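Local coordinates for spore germination protein GerM (Bacillus subtilis subsp. subtilis str. 168, PDB 6GZB) that is of unknown molecular function but affects both sporulation and germination, and carries two GerMN domains in tandem, at residues A[197-203]-A[218-224]; A[248-252]-A[288-292]. All coordinates share one frame; numbering follows the deposited sequence.

In the fold
Contact 2 and segment 218-224 of contact 1 lie in the second of the two GerMN domains, and the contacts follow one another along the chain: contact 1 is complete before contact 2 begins. Contact 1 pairs the outer ends of the antiparallel hairpin made by strands 198-208 and 213-223. Contact 2 sets the loop between helix 229-239 and strand 262-264 against the first turn of helix 289-299. Their centres lie about 20 Å apart, and they do not touch. L206 of the hairpin meets L248 and E290 of contact 2, while helix 229-239 packs on I222 and V203 of contact 1 and its L237 bonds to T249, so hairpin and helix tie the two contacts into one unit.

Contact 1 of 2, residues A[197-203]-A[218-224]; sequences ATHPLTV and VTKRIDN
I222 lays its CB over one face of the H199 ring, 3.8 Å from the centroid, a CH-pi contact on the hairpin's packed face. The same side chain presses CG1 against CB of L201 at 3.5 Å, a close carbon-carbon approach, and A232 and E236 of helix 229-239 touch it. The backbones beneath them form a twisted antiparallel ladder, typified by the nearly straight bond from I222 N to H199 O (2.8 Å, 174°). Toward P200 and R221 the contact is more open to solvent. There R221, its chain bent at chi2 and chi3 (-49° and -62°), folds back beside P200, so that NE donates to T198 OG1 at 2.8 Å, almost in the guanidinium plane, while NH2 reaches T198 O in a weak bond. D194 O is a second partner of that hydroxyl. A leucine at R221 would probably leave T198 OG1 and O without these donors and remove the flat guanidinium that lies over P200 N. Toward the hairpin's open end a water joins T198 O to N224 ND2, and N224 N donates to A197 O. The whole is a twisted two-stranded antiparallel beta hairpin, with helix 229-239 against H199, I222 and V203.

Contact 2 of 2, residues A[248-252]-A[288-292]; sequences LTDFS and SSEVL
D250 and V291 bring their CA atoms to 5.8 Å where an irregular loop, 248-252, passes the first turn of helix 289-299, and no backbone hydrogen bond links the two segments. The side chains divide the meeting into a polar part at the helix start and an apolar part on V291, within the same first turn. At the polar part S288 occupies the N-cap position, and its hydroxyl has two roles. OG donates to D250 OD2 at 2.8 Å, using the anti lone pair of that oxygen, the one turned away from OD1, and it accepts from V291 N at 3.1 Å with a fairly straight 162° angle. Its chi1 of 85° sets OG between the backbone N and the carbonyl carbon, from where it can bend back over the helix to that amide. D250 extends its carboxylate to the serine with CG trans to the backbone N (chi1 -160°), and its CB rests on CB of E290.

The apolar part belongs to V291. Its CG1 sits over one face of the F251 ring, offset toward the rim and 4.0 Å from the centroid, a CH-pi contact in which CZ is the nearest ring atom. The other methyl, CG2, turns to the loop backbone and meets D250 O at 3.5 Å. F251 also touches S294 and I295 of the same helix, which places its ring along the helix side, whereas D250 is exposed.

E290 OE1 lies 3.9 Å from D250 OD2, and E213 brings a further carboxylate near E290. The aspartate's charge is probably steadied by the serine hydroxyl and by the positive end of the helix dipole, which would offset some of the repulsion in this acidic cluster.

Contact 1 of 2, residues A[197-203]-A[218-224]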
ATOM      1  N   ALA A 197     -14.499  16.312   9.501  1.00 33.03           N
ATOM      2  CA  ALA A 197     -13.754  17.454   8.978  1.00 32.61           C
ATOM      3  C   ALA A 197     -12.535  17.023   8.171  1.00 33.95           C
ATOM      4  O   ALA A 197     -11.779  17.869   7.714  1.00 33.63           O
ATOM      5  CB  ALA A 197     -13.310  18.359  10.110  1.00 32.98           C
ATOM      6  N   THR A 198     -12.325  15.717   8.027  1.00 33.60           N
ATOM      7  CA  THR A 198     -11.143  15.216   7.339  1.00 27.39           C
ATOM      8  C   THR A 198     -11.514  14.104   6.378  1.00 31.50           C
ATOM      9  O   THR A 198     -12.586  13.508   6.482  1.00 34.08           O
ATOM     10  CB  THR A 198     -10.092  14.673   8.324  1.00 29.42           C
ATOM     11  OG1 THR A 198     -10.635  13.565   9.043  1.00 30.54           O
ATOM     12  CG2 THR A 198      -9.649  15.738   9.301  1.00 27.91           C
ATOM     13  N   HIS A 199     -10.611  13.811   5.449  1.00 30.10           N
ATOM     14  CA  HIS A 199     -10.800  12.680   4.546  1.00 27.44           C
ATOM     15  C   HIS A 199      -9.526  11.840   4.522  1.00 29.19           C
ATOM     16  O   HIS A 199      -8.439  12.347   4.795  1.00 27.79           O
ATOM     17  CB  HIS A 199     -11.151  13.162   3.137  1.00 23.91           C
ATOM     18  CG  HIS A 199     -10.209  14.193   2.597  1.00 25.07           C
ATOM     19  ND1 HIS A 199      -9.241  13.902   1.656  1.00 36.50           N
ATOM     20  CD2 HIS A 199     -10.074  15.508   2.877  1.00 26.10           C
ATOM     21  CE1 HIS A 199      -8.568  15.001   1.365  1.00 25.77           C
ATOM     22  NE2 HIS A 199      -9.046  15.988   2.100  1.00 36.66           N
ATOM     23  N   PRO A 200      -9.665  10.543   4.231  1.00 28.24           N
ATOM     24  CA  PRO A 200      -8.535   9.627   4.256  1.00 28.46           C
ATOM     25  C   PRO A 200      -7.637   9.821   3.046  1.00 28.30           C
ATOM     26  O   PRO A 200      -8.122  10.083   1.948  1.00 24.73           O
ATOM     27  CB  PRO A 200      -9.203   8.248   4.203  1.00 25.27           C
ATOM     28  CG  PRO A 200     -10.463   8.494   3.443  1.00 25.94           C
ATOM     29  CD  PRO A 200     -10.921   9.859   3.876  1.00 32.19           C
ATOM     30  N   LEU A 201      -6.334   9.660   3.250  1.00 25.13           N
ATOM     31  CA  LEU A 201      -5.385   9.674   2.153  1.00 22.74           C
ATOM     32  C   LEU A 201      -4.212   8.775   2.516  1.00 24.47           C
ATOM     33  O   LEU A 201      -3.632   8.895   3.598  1.00 25.20           O
ATOM     34  CB  LEU A 201      -4.881  11.098   1.902  1.00 28.45           C
ATOM     35  CG  LEU A 201      -4.112  11.301   0.593  1.00 31.51           C
ATOM     36  CD1 LEU A 201      -5.061  11.213  -0.596  1.00 29.66           C
ATOM     37  CD2 LEU A 201      -3.352  12.621   0.604  1.00 35.74           C
ATOM     38  N   THR A 202      -3.866   7.881   1.600  1.00 25.89           N
ATOM     39  CA  THR A 202      -2.788   6.939   1.824  1.00 29.47           C
ATOM     40  C   THR A 202      -1.461   7.539   1.418  1.00 25.84           C
ATOM     41  O   THR A 202      -1.331   8.141   0.345  1.00 27.90           O
ATOM     42  CB  THR A 202      -3.039   5.636   1.067  1.00 30.79           C
ATOM     43  OG1 THR A 202      -4.160   4.980   1.668  1.00 47.48           O
ATOM     44  CG2 THR A 202      -1.822   4.717   1.130  1.00 35.20           C
ATOM     45  N   VAL A 203      -0.500   7.433   2.331  1.00 26.37           N
ATOM     46  CA  VAL A 203       0.836   7.993   2.150  1.00 26.13           C
ATOM     47  C   VAL A 203       1.852   6.913   2.526  1.00 31.15           C
ATOM     48  O   VAL A 203       1.675   6.197   3.516  1.00 26.84           O
ATOM     49  CB  VAL A 203       1.017   9.215   3.072  1.00 29.65           C
ATOM     50  CG1 VAL A 203       2.445   9.722   3.061  1.00 32.26           C
ATOM     51  CG2 VAL A 203       0.047  10.319   2.675  1.00 37.49           C
ATOM     52  N   VAL A 218       0.219   4.202   4.829  1.00 27.36           N
ATOM     53  CA  VAL A 218      -0.511   4.596   6.025  1.00 23.92           C
ATOM     54  C   VAL A 218      -1.613   5.571   5.614  1.00 26.63           C
ATOM     55  O   VAL A 218      -1.360   6.556   4.919  1.00 27.15           O
ATOM     56  CB  VAL A 218       0.428   5.288   7.035  1.00 27.13           C
ATOM     57  CG1 VAL A 218      -0.356   5.884   8.178  1.00 33.96           C
ATOM     58  CG2 VAL A 218       1.465   4.304   7.559  1.00 30.23           C
ATOM     59  N   THR A 219      -2.841   5.289   6.031  1.00 25.39           N
ATOM     60  CA  THR A 219      -3.957   6.198   5.760  1.00 24.33           C
ATOM     61  C   THR A 219      -4.007   7.315   6.803  1.00 26.99           C
ATOM     62  O   THR A 219      -4.224   7.070   7.983  1.00 26.66           O
ATOM     63  CB  THR A 219      -5.295   5.453   5.766  1.00 23.31           C
ATOM     64  OG1 THR A 219      -5.252   4.387   4.810  1.00 28.84           O
ATOM     65  CG2 THR A 219      -6.425   6.399   5.411  1.00 26.38           C
ATOM     66  N   LYS A 220      -3.768   8.540   6.355  1.00 26.61           N
ATOM     67  CA  LYS A 220      -3.799   9.703   7.222  1.00 28.50           C
ATOM     68  C   LYS A 220      -5.115  10.457   7.047  1.00 34.28           C
ATOM     69  O   LYS A 220      -5.861  10.206   6.097  1.00 31.01           O
ATOM     70  CB  LYS A 220      -2.634  10.625   6.871  1.00 31.91           C
ATOM     71  CG  LYS A 220      -1.295   9.908   6.883  1.00 37.48           C
ATOM     72  CD  LYS A 220      -0.148  10.892   6.947  1.00 61.79           C
ATOM     73  CE  LYS A 220       0.086  11.347   8.372  1.00 51.00           C
ATOM     74  NZ  LYS A 220       1.465  11.870   8.558  1.00 63.47           N
ATOM     75  N   ARG A 221      -5.398  11.366   7.975  1.00 29.79           N
ATOM     76  CA  ARG A 221      -6.559  12.239   7.866  1.00 29.79           C
ATOM     77  C   ARG A 221      -6.116  13.584   7.316  1.00 27.12           C
ATOM     78  O   ARG A 221      -5.255  14.232   7.884  1.00 32.37           O
ATOM     79  CB  ARG A 221      -7.222  12.435   9.234  1.00 28.50           C
ATOM     80  CG  ARG A 221      -7.700  11.168   9.920  1.00 27.40           C
ATOM     81  CD  ARG A 221      -8.536  10.269   9.012  1.00 30.87           C
ATOM     82  NE  ARG A 221      -9.769  10.896   8.547  1.00 30.74           N
ATOM     83  CZ  ARG A 221     -10.798  10.233   8.019  1.00 29.77           C
ATOM     84  NH1 ARG A 221     -10.746   8.915   7.886  1.00 26.17           N
ATOM     85  NH2 ARG A 221     -11.882  10.891   7.620  1.00 36.38           N
ATOM     86  N   ILE A 222      -6.698  13.992   6.196  1.00 26.97           N
ATOM     87  CA  ILE A 222      -6.398  15.287   5.600  1.00 26.66           C
ATOM     88  C   ILE A 222      -7.586  16.241   5.805  1.00 29.73           C
ATOM     89  O   ILE A 222      -8.740  15.862   5.577  1.00 26.82           O
ATOM     90  CB  ILE A 222      -6.160  15.146   4.082  1.00 28.21           C
ATOM     91  CG1 ILE A 222      -5.163  14.026   3.774  1.00 35.10           C
ATOM     92  CG2 ILE A 222      -5.709  16.468   3.485  1.00 30.66           C
ATOM     93  CD1 ILE A 222      -3.792  14.226   4.384  1.00 32.06           C
ATOM     94  N   ASP A 223      -7.298  17.484   6.185  1.00 33.10           N
ATOM     95  CA  ASP A 223      -8.332  18.500   6.349  1.00 37.21           C
ATOM     96  C   ASP A 223      -9.135  18.684   5.070  1.00 37.34           C
ATOM     97  O   ASP A 223      -8.577  18.766   3.980  1.00 32.22           O
ATOM     98  CB  ASP A 223      -7.723  19.840   6.765  1.00 42.48           C
ATOM     99  CG  ASP A 223      -7.404  19.900   8.247  1.00 72.89           C
ATOM    100  OD1 ASP A 223      -8.077  19.195   9.032  1.00 74.73           O
ATOM    101  OD2 ASP A 223      -6.478  20.649   8.627  1.00 84.82           O
ATOM    102  N   ASN A 224     -10.454  18.743   5.211  1.00 30.77           N
ATOM    103  CA  ASN A 224     -11.339  18.813   4.060  1.00 29.01           C
ATOM    104  C   ASN A 224     -11.224  20.148   3.331  1.00 27.33           C
ATOM    105  O   ASN A 224     -11.605  20.269   2.169  1.00 38.11           O
ATOM    106  CB  ASN A 224     -12.785  18.566   4.494  1.00 31.00           C
ATOM    107  CG  ASN A 224     -13.070  17.107   4.711  1.00 36.91           C
ATOM    108  OD1 ASN A 224     -12.249  16.259   4.368  1.00 32.51           O
ATOM    109  ND2 ASN A 224     -14.247  16.796   5.250  1.00 33.34           N
TER
HETATM  110  O   HOH W   1     -14.867  13.863   5.415  1.00 40.49           O

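Contact 2 of 2, residues A[248-252]-A[288-292]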
ATOM      1  N   LEU A 248      10.102   5.986   9.108  1.00 42.70           N
ATOM      2  CA  LEU A 248      10.884   7.173   8.877  1.00 49.39           C
ATOM      3  C   LEU A 248      10.516   7.821   7.568  1.00 44.63           C
ATOM      4  O   LEU A 248       9.782   7.277   6.788  1.00 56.19           O
ATOM      5  CB  LEU A 248      12.342   6.823   8.878  1.00 47.26           C
ATOM      6  CG  LEU A 248      12.628   5.355   8.647  1.00 68.64           C
ATOM      7  CD1 LEU A 248      13.967   5.283   7.997  1.00 72.12           C
ATOM      8  CD2 LEU A 248      12.641   4.482   9.886  1.00 71.53           C
ATOM      9  N   THR A 249      11.009   9.018   7.355  1.00 65.67           N
ATOM     10  CA  THR A 249      10.816   9.737   6.103  1.00 73.61           C
ATOM     11  C   THR A 249      12.198  10.183   5.671  1.00 63.04           C
ATOM     12  O   THR A 249      13.022  10.478   6.499  1.00 55.93           O
ATOM     13  CB  THR A 249       9.886  10.973   6.230  1.00 63.30           C
ATOM     14  OG1 THR A 249       9.326  11.303   4.965  1.00 58.31           O
ATOM     15  CG2 THR A 249      10.623  12.141   6.692  1.00 53.49           C
ATOM     16  N   ASP A 250      12.475  10.175   4.379  1.00 49.14           N
ATOM     17  CA  ASP A 250      13.748  10.660   3.940  1.00 40.05           C
ATOM     18  C   ASP A 250      13.574  12.080   3.458  1.00 37.79           C
ATOM     19  O   ASP A 250      14.481  12.652   2.949  1.00 43.26           O
ATOM     20  CB  ASP A 250      14.382   9.774   2.882  1.00 53.45           C
ATOM     21  CG  ASP A 250      15.897   9.989   2.753  1.00 69.75           C
ATOM     22  OD1 ASP A 250      16.574  10.159   3.769  1.00 64.80           O
ATOM     23  OD2 ASP A 250      16.426   9.990   1.641  1.00 55.39           O
ATOM     24  N   PHE A 251      12.398  12.643   3.647  1.00 31.98           N
ATOM     25  CA  PHE A 251      12.125  14.025   3.258  1.00 39.62           C
ATOM     26  C   PHE A 251      12.689  14.984   4.287  1.00 40.80           C
ATOM     27  O   PHE A 251      12.597  14.740   5.483  1.00 41.17           O
ATOM     28  CB  PHE A 251      10.623  14.280   3.142  1.00 37.54           C
ATOM     29  CG  PHE A 251      10.018  13.773   1.875  1.00 32.23           C
ATOM     30  CD1 PHE A 251       9.868  12.413   1.657  1.00 35.91           C
ATOM     31  CD2 PHE A 251       9.506  14.652   0.954  1.00 33.11           C
ATOM     32  CE1 PHE A 251       9.274  11.942   0.499  1.00 32.24           C
ATOM     33  CE2 PHE A 251       8.935  14.190  -0.214  1.00 37.48           C
ATOM     34  CZ  PHE A 251       8.808  12.834  -0.435  1.00 36.29           C
ATOM     35  N   SER A 252      13.207  16.112   3.819  1.00 37.42           N
ATOM     36  CA  SER A 252      13.394  17.266   4.679  1.00 43.27           C
ATOM     37  C   SER A 252      12.037  17.891   4.967  1.00 45.94           C
ATOM     38  O   SER A 252      11.180  17.952   4.092  1.00 42.49           O
ATOM     39  CB  SER A 252      14.318  18.295   4.010  1.00 47.84           C
ATOM     40  OG  SER A 252      13.997  19.617   4.424  1.00 50.17           O
ATOM     41  N   SER A 288      16.850  11.469  -3.639  1.00 32.12           N
ATOM     42  CA  SER A 288      17.119  10.117  -3.174  1.00 31.28           C
ATOM     43  C   SER A 288      16.041   9.160  -3.669  1.00 28.87           C
ATOM     44  O   SER A 288      14.913   9.560  -3.954  1.00 28.72           O
ATOM     45  CB  SER A 288      17.188  10.081  -1.646  1.00 34.94           C
ATOM     46  OG  SER A 288      15.904   9.947  -1.081  1.00 37.10           O
ATOM     47  N   SER A 289      16.418   7.901  -3.813  1.00 29.36           N
ATOM     48  CA  SER A 289      15.501   6.854  -4.217  1.00 33.76           C
ATOM     49  C   SER A 289      14.317   6.724  -3.265  1.00 30.63           C
ATOM     50  O   SER A 289      13.217   6.370  -3.683  1.00 33.25           O
ATOM     51  CB  SER A 289      16.246   5.527  -4.274  1.00 36.04           C
ATOM     52  OG  SER A 289      16.778   5.321  -5.567  1.00 71.04           O
ATOM     53  N   GLU A 290      14.577   6.931  -1.979  1.00 26.68           N
ATOM     54  CA  GLU A 290      13.566   6.781  -0.956  1.00 32.88           C
ATOM     55  C   GLU A 290      12.512   7.870  -1.102  1.00 33.38           C
ATOM     56  O   GLU A 290      11.321   7.621  -0.950  1.00 29.18           O
ATOM     57  CB  GLU A 290      14.199   6.862   0.440  1.00 32.82           C
ATOM     58  CG  GLU A 290      15.008   5.628   0.808  1.00 35.00           C
ATOM     59  CD  GLU A 290      16.413   5.633   0.228  1.00 41.81           C
ATOM     60  OE1 GLU A 290      16.808   6.639  -0.397  1.00 38.68           O
ATOM     61  OE2 GLU A 290      17.109   4.610   0.371  1.00 38.79           O
ATOM     62  N   VAL A 291      12.969   9.086  -1.376  1.00 28.14           N
ATOM     63  CA  VAL A 291      12.070  10.202  -1.581  1.00 27.79           C
ATOM     64  C   VAL A 291      11.245  10.000  -2.854  1.00 31.48           C
ATOM     65  O   VAL A 291      10.013  10.093  -2.829  1.00 30.35           O
ATOM     66  CB  VAL A 291      12.845  11.526  -1.656  1.00 31.37           C
ATOM     67  CG1 VAL A 291      11.994  12.606  -2.287  1.00 30.54           C
ATOM     68  CG2 VAL A 291      13.300  11.955  -0.267  1.00 33.28           C
ATOM     69  N   LEU A 292      11.921   9.641  -3.942  1.00 29.82           N
ATOM     70  CA  LEU A 292      11.261   9.443  -5.223  1.00 28.69           C
ATOM     71  C   LEU A 292      10.256   8.288  -5.207  1.00 32.51           C
ATOM     72  O   LEU A 292       9.135   8.440  -5.682  1.00 26.62           O
ATOM     73  CB  LEU A 292      12.299   9.207  -6.316  1.00 32.92           C
ATOM     74  CG  LEU A 292      11.780   9.171  -7.749  1.00 33.74           C
ATOM     75  CD1 LEU A 292      11.083  10.481  -8.100  1.00 34.31           C
ATOM     76  CD2 LEU A 292      12.929   8.884  -8.703  1.00 38.00           C
TER